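PDB 5Z3E: isomaltose glucohydrolase from Kribbella flavida, which hydrolyses the alpha-1,6-glucosidic bond of isomaltose from its non-reducing end, releasing beta-D-glucose and D-glucose, in the intracellular breakdown of a starch-derived cyclic tetrasaccharide. Local coordinates for residues Trp99-Gly102 and Val103-Arg107; Ser66-Gly70 and Tyr71-Arg75; Asp31-Glu34 and Leu35-His39; Val161-Ala164 and Ala165-Leu169. The protein carries 1 engineered substitution. All blocks are in the same frame, centred on the assembly; numbering follows the deposited sequence.

Contact 1. Residues Trp99-Gly102 and Val103-Arg107; sequences WVDG and VLRRR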
loop_
_atom_site.group_PDB
_atom_site.type_symbol
_atom_site.label_atom_id
_atom_site.label_comp_id
_atom_site.label_asym_id
_atom_site.label_seq_id
_atom_site.Cartn_x
_atom_site.Cartn_y
_atom_site.Cartn_z
ATOM N N TRP A 99 14.279 9.531 3.924
ATOM C CA TRP A 99 14.117 8.882 5.218
ATOM C C TRP A 99 14.163 7.372 5.062
ATOM O O TRP A 99 14.913 6.695 5.777
ATOM C CB TRP A 99 12.834 9.358 5.894
ATOM C CG TRP A 99 12.591 8.669 7.193
ATOM C CD1 TRP A 99 13.153 8.951 8.388
ATOM C CD2 TRP A 99 11.737 7.536 7.406
ATOM N NE1 TRP A 99 12.728 8.067 9.340
ATOM C CE2 TRP A 99 11.848 7.184 8.775
ATOM C CE3 TRP A 99 10.884 6.799 6.589
ATOM C CZ2 TRP A 99 11.150 6.125 9.308
ATOM C CZ3 TRP A 99 10.185 5.767 7.129
ATOM C CH2 TRP A 99 10.324 5.427 8.473
ATOM N N VAL A 100 13.374 6.827 4.140
ATOM C CA VAL A 100 13.344 5.385 3.954
ATOM C C VAL A 100 14.729 4.860 3.571
ATOM O O VAL A 100 15.206 3.860 4.107
ATOM C CB VAL A 100 12.313 4.952 2.891
ATOM C CG1 VAL A 100 12.384 3.454 2.692
ATOM C CG2 VAL A 100 10.898 5.386 3.253
ATOM N N ASP A 101 15.342 5.506 2.592
ATOM C CA ASP A 101 16.677 5.100 2.143
ATOM C C ASP A 101 17.634 5.027 3.327
ATOM O O ASP A 101 18.352 4.043 3.498
ATOM C CB ASP A 101 17.131 6.109 1.095
ATOM C CG ASP A 101 18.582 5.987 0.652
ATOM O OD1 ASP A 101 19.070 4.857 0.505
ATOM O OD2 ASP A 101 19.167 7.072 0.435
ATOM N N GLY A 102 17.671 6.070 4.148
ATOM C CA GLY A 102 18.589 6.056 5.270
ATOM C C GLY A 102 18.273 4.975 6.278
ATOM O O GLY A 102 19.184 4.352 6.856
ATOM N N VAL A 103 17.000 4.734 6.529
ATOM C CA VAL A 103 16.587 3.667 7.425
ATOM C C VAL A 103 17.064 2.324 6.899
ATOM O O VAL A 103 17.548 1.489 7.677
ATOM C CB VAL A 103 15.057 3.724 7.609
ATOM C CG1 VAL A 103 14.511 2.453 8.220
ATOM C CG2 VAL A 103 14.679 4.940 8.449
ATOM N N LEU A 104 16.910 2.091 5.593
ATOM C CA LEU A 104 17.313 0.836 4.988
ATOM C C LEU A 104 18.824 0.675 4.914
ATOM O O LEU A 104 19.331 -0.423 5.161
ATOM C CB LEU A 104 16.694 0.681 3.586
ATOM C CG LEU A 104 15.187 0.488 3.598
ATOM C CD1 LEU A 104 14.697 0.449 2.174
ATOM C CD2 LEU A 104 14.801 -0.712 4.394
ATOM N N ARG A 105 19.568 1.739 4.594
ATOM C CA ARG A 105 21.013 1.596 4.580
ATOM C C ARG A 105 21.515 1.175 5.962
ATOM O O ARG A 105 22.468 0.412 6.078
ATOM C CB ARG A 105 21.714 2.870 4.121
ATOM C CG ARG A 105 21.430 3.280 2.675
ATOM C CD ARG A 105 22.348 4.402 2.244
ATOM N NE ARG A 105 21.809 5.148 1.109
ATOM C CZ ARG A 105 22.449 6.123 0.494
ATOM N NH1 ARG A 105 23.706 6.407 0.792
ATOM N NH2 ARG A 105 21.824 6.821 -0.450
ATOM N N ARG A 106 20.876 1.669 7.027
ATOM C CA ARG A 106 21.245 1.265 8.371
ATOM C C ARG A 106 21.015 -0.215 8.637
ATOM O O ARG A 106 21.588 -0.737 9.602
ATOM C CB ARG A 106 20.537 2.134 9.411
ATOM C CG ARG A 106 21.178 3.490 9.577
ATOM C CD ARG A 106 20.257 4.537 10.181
ATOM N NE ARG A 106 19.784 4.107 11.489
ATOM C CZ ARG A 106 18.726 4.639 12.081
ATOM N NH1 ARG A 106 18.051 5.617 11.511
ATOM N NH2 ARG A 106 18.337 4.154 13.252
ATOM N N ARG A 107 20.179 -0.874 7.837
ATOM C CA ARG A 107 19.898 -2.298 7.930
ATOM C C ARG A 107 20.733 -3.143 6.974
ATOM O O ARG A 107 20.489 -4.339 6.853
ATOM C CB ARG A 107 18.407 -2.559 7.713
ATOM C CG ARG A 107 17.477 -1.797 8.633
ATOM C CD ARG A 107 17.724 -2.015 10.086
ATOM N NE ARG A 107 16.802 -1.238 10.893
ATOM C CZ ARG A 107 15.899 -1.703 11.740
ATOM N NH1 ARG A 107 15.114 -0.851 12.385
ATOM N NH2 ARG A 107 15.755 -3.038 11.902
#
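D101 and R105, one helical turn apart near the C-terminal end of helix 90-105, form an i to i+4 salt bridge. R105 NE gives D101 OD1 a hydrogen bond of 2.8 Å, meeting the oxygen on its syn side although 31° out of the carboxylate plane. The second link, from R105 NH2 to D101 OD2, is weak because its N-H points poorly at the oxygen: the carboxylate and guanidinium planes are turned 55° apart, so the pair is not a flat two-pronged bridge. An extended arginine chain just spans the turn, and D101 OD1 also takes a weak bond from G177 N. Beneath the salt bridge the ordinary helical bonds continue, among them L104 N to V100 O at 2.9 Å. The side of the helix that carries V100 and L104 is apolar. The two lie side by side, CG1 of V100 3.8 Å from CD1 of L104, and both pack on W156 of helix 151-167; branched aliphatic chains suit such a helix interface. W99 packs on F134 of strand 134-135, and its NE1 donates to F136 O just beyond it. Its CG is anti to the backbone N (chi1 177°), which lays the indole beside V103. There V103 CG2 makes a CH-pi contact over the five-membered ring, 3.9 Å from the centroid and 3.6 Å from W99 CE2.

Contact 2. Residues Ser66-Gly70 and Tyr71-Arg75; sequences SAYRG and YAWLR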
loop_
_atom_site.group_PDB
_atom_site.type_symbol
_atom_site.label_atom_id
_atom_site.label_comp_id
_atom_site.label_asym_id
_atom_site.label_seq_id
_atom_site.Cartn_x
_atom_site.Cartn_y
_atom_site.Cartn_z
ATOM N N SER A 66 -3.957 7.042 19.059
ATOM C CA SER A 66 -2.997 6.741 20.126
ATOM C C SER A 66 -2.123 5.533 19.849
ATOM O O SER A 66 -0.916 5.586 20.063
ATOM C CB SER A 66 -3.714 6.588 21.456
ATOM O OG SER A 66 -4.126 7.890 21.762
ATOM N N ALA A 67 -2.733 4.433 19.406
ATOM C CA ALA A 67 -2.004 3.184 19.194
ATOM C C ALA A 67 -0.927 3.309 18.128
ATOM O O ALA A 67 0.020 2.517 18.129
ATOM C CB ALA A 67 -2.966 2.065 18.834
ATOM N N TYR A 68 -1.104 4.227 17.164
ATOM C CA TYR A 68 -0.167 4.382 16.050
ATOM C C TYR A 68 0.729 5.610 16.188
ATOM O O TYR A 68 1.602 5.814 15.340
ATOM C CB TYR A 68 -0.906 4.477 14.719
ATOM C CG TYR A 68 -1.719 3.280 14.323
ATOM C CD1 TYR A 68 -1.664 2.083 15.012
ATOM C CD2 TYR A 68 -2.543 3.368 13.203
ATOM C CE1 TYR A 68 -2.449 1.010 14.619
ATOM C CE2 TYR A 68 -3.343 2.295 12.821
ATOM C CZ TYR A 68 -3.296 1.121 13.548
ATOM O OH TYR A 68 -4.076 0.049 13.154
ATOM N N ARG A 69 0.521 6.435 17.185
ATOM C CA ARG A 69 1.280 7.687 17.316
ATOM C C ARG A 69 2.752 7.373 17.452
ATOM O O ARG A 69 3.160 6.481 18.215
ATOM C CB ARG A 69 0.822 8.472 18.540
ATOM C CG ARG A 69 1.312 9.891 18.564
ATOM C CD ARG A 69 0.742 10.749 19.728
ATOM N NE ARG A 69 -0.633 10.389 20.036
ATOM C CZ ARG A 69 -1.691 11.218 19.963
ATOM N NH1 ARG A 69 -1.562 12.489 19.560
ATOM N NH2 ARG A 69 -2.908 10.771 20.284
ATOM N N GLY A 70 3.552 8.091 16.673
ATOM C CA GLY A 70 4.989 7.942 16.689
ATOM C C GLY A 70 5.528 6.900 15.725
ATOM O O GLY A 70 6.744 6.702 15.687
ATOM N N TYR A 71 4.676 6.275 14.919
ATOM C CA TYR A 71 5.104 5.221 14.016
ATOM C C TYR A 71 4.813 5.538 12.561
ATOM O O TYR A 71 3.812 6.182 12.209
ATOM C CB TYR A 71 4.467 3.885 14.392
ATOM C CG TYR A 71 4.804 3.460 15.804
ATOM C CD1 TYR A 71 6.099 3.160 16.167
ATOM C CD2 TYR A 71 3.828 3.374 16.779
ATOM C CE1 TYR A 71 6.416 2.793 17.461
ATOM C CE2 TYR A 71 4.137 2.997 18.072
ATOM C CZ TYR A 71 5.427 2.691 18.406
ATOM O OH TYR A 71 5.750 2.313 19.689
ATOM N N ALA A 72 5.696 5.018 11.719
ATOM C CA ALA A 72 5.597 5.084 10.272
ATOM C C ALA A 72 5.622 3.682 9.693
ATOM O O ALA A 72 6.342 2.812 10.187
ATOM C CB ALA A 72 6.733 5.887 9.703
ATOM N N TRP A 73 4.857 3.491 8.625
ATOM C CA TRP A 73 4.822 2.265 7.863
ATOM C C TRP A 73 5.259 2.556 6.439
ATOM O O TRP A 73 4.872 3.574 5.853
ATOM C CB TRP A 73 3.408 1.701 7.787
ATOM C CG TRP A 73 2.886 0.945 8.969
ATOM C CD1 TRP A 73 2.626 -0.392 8.977
ATOM C CD2 TRP A 73 2.452 1.436 10.239
ATOM N NE1 TRP A 73 2.078 -0.778 10.158
ATOM C CE2 TRP A 73 1.946 0.326 10.960
ATOM C CE3 TRP A 73 2.405 2.699 10.846
ATOM C CZ2 TRP A 73 1.382 0.454 12.225
ATOM C CZ3 TRP A 73 1.858 2.830 12.117
ATOM C CH2 TRP A 73 1.354 1.705 12.795
ATOM N N LEU A 74 6.021 1.642 5.844
ATOM C CA LEU A 74 6.385 1.783 4.447
ATOM C C LEU A 74 5.180 1.645 3.511
ATOM O O LEU A 74 5.157 2.285 2.461
ATOM C CB LEU A 74 7.484 0.797 4.044
ATOM C CG LEU A 74 8.784 0.960 4.784
ATOM C CD1 LEU A 74 9.820 0.022 4.195
ATOM C CD2 LEU A 74 9.279 2.360 4.788
ATOM N N ARG A 75 4.191 0.822 3.864
ATOM C CA ARG A 75 2.972 0.691 3.054
ATOM C C ARG A 75 2.240 2.028 2.988
ATOM O O ARG A 75 2.089 2.634 1.928
ATOM C CB ARG A 75 2.105 -0.425 3.622
ATOM C CG ARG A 75 0.700 -0.489 3.072
ATOM C CD ARG A 75 -0.038 -1.718 3.557
ATOM N NE ARG A 75 -0.197 -1.723 4.985
ATOM C CZ ARG A 75 0.437 -2.531 5.841
ATOM N NH1 ARG A 75 0.269 -2.342 7.131
ATOM N NH2 ARG A 75 1.188 -3.513 5.399
HETATM O O HOH W 1 1.506 7.422 13.152
#
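Y68 and W73 meet in an edge-to-face aromatic pair beside a type II beta turn, Y68 to Y71, that leads into strand 71-72. The turn and the two residues after it bring the indole back to the tyrosine, whose flat face suits an indole edge. With W73 CG beside the backbone N (chi1 -79°), the six-membered ring reaches Y68, planes at 62° and centroids 5.0 Å apart, W73 CH2 lying 3.8 Å from Y68 CD1. The pair probably lines the active site: the W73 side chain is about 4 Å from that of E198, the inferred proton donor, and the Y68 side chain about 7 Å from that of A355, engineered at the inferred proton-acceptor position. Y71 belongs to the packed part too, its ring along the turn backbone with CD2 3.5 Å from R69 O. Y71 N donates to Y68 O at 3.1 Å, closing the turn, and G70 takes the third position with positive phi, where a CB would strike the preceding carbonyl. The loose side is R69, exposed, its NH2 making just a weak bond to S66 OG. A water also bridges turn and strand, donating to Y68 O at 2.7 Å and to Y71 O at 2.8 Å.

Contact 3. Residues Asp31-Glu34 and Leu35-His39; sequences DSHE and LARLH
H33 and R37, one turn apart at the start of helix 32-52, lie flat against each other. The guanidinium is stacked on one face of the imidazole, planes 11° apart and centres 3.4 Å apart, and H33 NE2 sits over the middle of the guanidinium, 3.1 Å from R37 CZ. The histidine swings toward the following turn because its CG is anti to the backbone N (chi1 179°). R37 comes to it by an extended chain whose CD also rests over the ring, and a last torsion of 76° turns the guanidinium parallel to the imidazole. That orientation lets NH1 fold back to the helix and donate to H33 O at 3.2 Å. The same carbonyl accepts R37 N from the opposite face of its plane, so one oxygen holds both ends of the arginine.

A different pairing closes the first turn. D31 and E34 form a capping box: D31 OD1 receives E34 N at 2.8 Å, and E34 OE1 receives D31 N at 3.1 Å on its anti lone pair. Aspartate suits the N-cap because its short side chain reaches an N-H of the first turn, and glutamate three residues on is long enough to return the bond. E34 OE2 meanwhile forms a salt bridge to R341 of helix 333-344, on which L38 also packs.

Chemically, the stack presents the pi face of H33 to a cation, an arrangement that would suit a neutral imidazole better than a protonated one, while the acidic pair at the helix start probably interacts favourably with the helix dipole.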
loop_
_atom_site.group_PDB
_atom_site.type_symbol
_atom_site.label_atom_id
_atom_site.label_comp_id
_atom_site.label_asym_id
_atom_site.label_seq_id
_atom_site.Cartn_x
_atom_site.Cartn_y
_atom_site.Cartn_z
ATOM N N ASP A 31 -19.985 18.462 -11.847
ATOM C CA ASP A 31 -20.448 19.830 -11.991
ATOM C C ASP A 31 -19.607 20.782 -11.162
ATOM O O ASP A 31 -18.598 20.374 -10.516
ATOM C CB ASP A 31 -21.928 19.915 -11.657
ATOM C CG ASP A 31 -22.274 19.645 -10.174
ATOM O OD1 ASP A 31 -21.386 19.632 -9.342
ATOM O OD2 ASP A 31 -23.491 19.526 -9.876
ATOM N N SER A 32 -19.920 22.076 -11.215
ATOM C CA SER A 32 -19.074 23.051 -10.570
ATOM C C SER A 32 -19.043 22.880 -9.063
ATOM O O SER A 32 -18.005 23.052 -8.416
ATOM C CB SER A 32 -19.443 24.485 -10.952
ATOM O OG SER A 32 -20.731 24.812 -10.567
ATOM N N HIS A 33 -20.170 22.489 -8.515
ATOM C CA HIS A 33 -20.275 22.218 -7.084
ATOM C C HIS A 33 -19.334 21.119 -6.658
ATOM O O HIS A 33 -18.577 21.244 -5.685
ATOM C CB HIS A 33 -21.733 21.795 -6.819
ATOM C CG HIS A 33 -22.021 21.449 -5.407
ATOM N ND1 HIS A 33 -21.837 20.216 -4.831
ATOM C CD2 HIS A 33 -22.630 22.180 -4.479
ATOM C CE1 HIS A 33 -22.262 20.232 -3.586
ATOM N NE2 HIS A 33 -22.717 21.427 -3.336
ATOM N N GLU A 34 -19.362 20.010 -7.391
ATOM C CA GLU A 34 -18.501 18.881 -7.082
ATOM C C GLU A 34 -17.041 19.203 -7.283
ATOM O O GLU A 34 -16.205 18.883 -6.455
ATOM C CB GLU A 34 -18.870 17.680 -7.958
ATOM C CG GLU A 34 -20.213 17.071 -7.619
ATOM C CD GLU A 34 -20.619 15.944 -8.557
ATOM O OE1 GLU A 34 -20.649 16.184 -9.819
ATOM O OE2 GLU A 34 -20.969 14.866 -8.053
ATOM N N LEU A 35 -16.724 19.886 -8.393
ATOM C CA LEU A 35 -15.335 20.198 -8.673
ATOM C C LEU A 35 -14.766 21.053 -7.596
ATOM O O LEU A 35 -13.613 20.838 -7.156
ATOM C CB LEU A 35 -15.229 20.910 -10.032
ATOM C CG LEU A 35 -15.313 20.005 -11.231
ATOM C CD1 LEU A 35 -15.523 20.825 -12.509
ATOM C CD2 LEU A 35 -14.070 19.114 -11.363
ATOM N N ALA A 36 -15.498 22.039 -7.131
ATOM C CA ALA A 36 -14.999 22.911 -6.075
ATOM C C ALA A 36 -14.666 22.092 -4.831
ATOM O O ALA A 36 -13.622 22.278 -4.206
ATOM C CB ALA A 36 -15.982 24.019 -5.760
ATOM N N ARG A 37 -15.563 21.183 -4.460
ATOM C CA ARG A 37 -15.347 20.427 -3.248
ATOM C C ARG A 37 -14.192 19.431 -3.380
ATOM O O ARG A 37 -13.407 19.227 -2.445
ATOM C CB ARG A 37 -16.637 19.809 -2.800
ATOM C CG ARG A 37 -17.593 20.934 -2.237
ATOM C CD ARG A 37 -19.036 20.529 -2.211
ATOM N NE ARG A 37 -19.857 21.482 -1.531
ATOM C CZ ARG A 37 -20.229 22.657 -2.057
ATOM N NH1 ARG A 37 -19.832 23.023 -3.302
ATOM N NH2 ARG A 37 -21.012 23.459 -1.376
ATOM N N LEU A 38 -14.098 18.796 -4.545
ATOM C CA LEU A 38 -13.029 17.826 -4.767
ATOM C C LEU A 38 -11.672 18.509 -4.848
ATOM O O LEU A 38 -10.666 17.971 -4.360
ATOM C CB LEU A 38 -13.371 16.995 -6.010
ATOM C CG LEU A 38 -14.656 16.164 -5.851
ATOM C CD1 LEU A 38 -15.120 15.625 -7.186
ATOM C CD2 LEU A 38 -14.462 15.028 -4.880
ATOM N N HIS A 39 -11.615 19.681 -5.463
ATOM C CA HIS A 39 -10.375 20.441 -5.490
ATOM C C HIS A 39 -9.975 20.836 -4.090
ATOM O O HIS A 39 -8.791 20.742 -3.719
ATOM C CB HIS A 39 -10.552 21.689 -6.331
ATOM C CG HIS A 39 -10.580 21.434 -7.800
ATOM N ND1 HIS A 39 -11.144 22.325 -8.672
ATOM C CD2 HIS A 39 -10.082 20.448 -8.557
ATOM C CE1 HIS A 39 -11.000 21.885 -9.914
ATOM N NE2 HIS A 39 -10.373 20.737 -9.873
#

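Contact 4. Residues Val161-Ala164 and Ala165-Leu169; sequences VTHA and ARHGL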
loop_
_atom_site.group_PDB
_atom_site.type_symbol
_atom_site.label_atom_id
_atom_site.label_comp_id
_atom_site.label_asym_id
_atom_site.label_seq_id
_atom_site.Cartn_x
_atom_site.Cartn_y
_atom_site.Cartn_z
ATOM N N VAL A 161 10.868 4.390 -7.540
ATOM C CA VAL A 161 11.108 4.342 -8.978
ATOM C C VAL A 161 10.097 5.206 -9.704
ATOM O O VAL A 161 10.440 5.962 -10.627
ATOM C CB VAL A 161 11.076 2.888 -9.473
ATOM C CG1 VAL A 161 11.076 2.833 -11.001
ATOM C CG2 VAL A 161 12.266 2.111 -8.933
ATOM N N THR A 162 8.833 5.101 -9.325
ATOM C CA THR A 162 7.764 5.849 -9.997
ATOM C C THR A 162 7.974 7.345 -9.824
ATOM O O THR A 162 7.809 8.132 -10.774
ATOM C CB THR A 162 6.394 5.401 -9.466
ATOM O OG1 THR A 162 6.228 4.013 -9.726
ATOM C CG2 THR A 162 5.254 6.140 -10.133
ATOM N N HIS A 163 8.344 7.771 -8.619
ATOM C CA HIS A 163 8.623 9.175 -8.338
ATOM C C HIS A 163 9.785 9.697 -9.172
ATOM O O HIS A 163 9.713 10.770 -9.764
ATOM C CB HIS A 163 8.911 9.309 -6.846
ATOM C CG HIS A 163 9.359 10.665 -6.439
ATOM N ND1 HIS A 163 8.553 11.782 -6.583
ATOM C CD2 HIS A 163 10.533 11.068 -5.903
ATOM C CE1 HIS A 163 9.248 12.806 -6.131
ATOM N NE2 HIS A 163 10.449 12.414 -5.713
ATOM N N ALA A 164 10.883 8.935 -9.207
ATOM C CA ALA A 164 12.034 9.370 -9.961
ATOM C C ALA A 164 11.738 9.479 -11.442
ATOM O O ALA A 164 12.226 10.399 -12.117
ATOM C CB ALA A 164 13.216 8.451 -9.713
ATOM N N ALA A 165 10.966 8.552 -11.979
ATOM C CA ALA A 165 10.592 8.629 -13.391
ATOM C C ALA A 165 9.720 9.839 -13.652
ATOM O O ALA A 165 9.902 10.543 -14.652
ATOM C CB ALA A 165 9.868 7.358 -13.813
ATOM N N ARG A 166 8.758 10.109 -12.777
ATOM C CA ARG A 166 7.833 11.220 -12.967
ATOM C C ARG A 166 8.569 12.544 -13.028
ATOM O O ARG A 166 8.230 13.414 -13.829
ATOM C CB ARG A 166 6.824 11.234 -11.822
ATOM C CG ARG A 166 5.840 12.393 -11.876
ATOM C CD ARG A 166 4.796 12.312 -10.771
ATOM N NE ARG A 166 3.917 11.158 -10.998
ATOM C CZ ARG A 166 3.841 10.059 -10.249
ATOM N NH1 ARG A 166 3.086 9.059 -10.648
ATOM N NH2 ARG A 166 4.516 9.948 -9.119
ATOM N N HIS A 167 9.558 12.712 -12.157
ATOM C CA HIS A 167 10.194 14.003 -11.966
ATOM C C HIS A 167 11.602 14.091 -12.509
ATOM O O HIS A 167 12.289 15.094 -12.310
ATOM C CB HIS A 167 10.109 14.404 -10.500
ATOM C CG HIS A 167 8.701 14.656 -10.060
ATOM N ND1 HIS A 167 7.955 15.721 -10.533
ATOM C CD2 HIS A 167 7.881 13.951 -9.237
ATOM C CE1 HIS A 167 6.754 15.673 -9.986
ATOM N NE2 HIS A 167 6.674 14.617 -9.195
ATOM N N GLY A 168 12.042 13.072 -13.240
ATOM C CA GLY A 168 13.342 13.121 -13.888
ATOM C C GLY A 168 14.517 13.125 -12.931
ATOM O O GLY A 168 15.492 13.814 -13.156
ATOM N N LEU A 169 14.437 12.316 -11.864
ATOM C CA LEU A 169 15.429 12.328 -10.795
ATOM C C LEU A 169 16.392 11.168 -10.927
ATOM O O LEU A 169 16.048 10.098 -11.406
ATOM C CB LEU A 169 14.745 12.271 -9.442
ATOM C CG LEU A 169 13.629 13.297 -9.244
ATOM C CD1 LEU A 169 12.964 13.096 -7.895
ATOM C CD2 LEU A 169 14.145 14.713 -9.402
HETATM O O HOH W 2 14.498 9.588 -14.093
#
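H163 and H167 approach across one turn near the end of helix 151-167, and H163 ND1 and H167 NE2 find their partners outside the pair. H163 ND1 lies near the plane of the H167 ring, 3.5 Å from its CD2, the two rings meeting obliquely at 60°. H163 ND1 is bonded to S85 OG and H167 NE2 to S85 O, so one serine at the end of helix 74-87 serves both histidines. On the same side of the H163 ring as H167, at its NE2 end, L169 CD1 lies 3.4 Å from H163 NE2.

R166 is likewise satisfied beyond the turn: NH1 forms a salt bridge with E82 and NH2 bonds to S85 OG. Its chain, bent at chi3 (-67°), carries the guanidinium back alongside T162, and NH1 passes 3.7 Å from T162 CG2. Threonine suits this spot because its methyl packs on the arginine while OG1 is bonded to W158 O in the preceding turn.

In the backbone, V161 O, T162 O and H163 O accept A165 N, R166 N and H167 N in regular helical fashion. The pattern changes at A164 O. It receives L169 N at 2.9 Å, straight (167°) and on a lone pair in the carbonyl plane, and a water that donates to it at 3.1 Å also donates to L169 O. The small side chain of A164 lets L169 fold in, their CB atoms 4.1 Å apart.

G168 has the positive phi that glycine adopts readily; this glycine, the 6→1 bond from L169 N to A164 O and the apolar A164-L169 contact are those of a Schellman motif.

In the fold
Along the chain the order is contact 3, contact 2, contact 1, contact 4. Contacts 1, 2 and 4 lie in the glycoside hydrolase 15 region, whose catalytic domains are (alpha/alpha)6 barrels. Contacts 1 and 2 touch, though their centres are about 17 Å apart: W99 packs on A72 and V100 on L74, joining helix 90-105 to strand 71-72 and the start of helix 74-87. Contact 4 touches neither, its nearest atoms about 10 Å from contact 1, yet its helix 151-167 packs against both these helices. Contacts 1 and 4 sit at C-terminal helix ends; contact 3, centred about 32 Å from contact 2, starts helix 32-52 on the surface. Contact 2 comes closest to the inferred catalytic positions, E198 and the substituted A355.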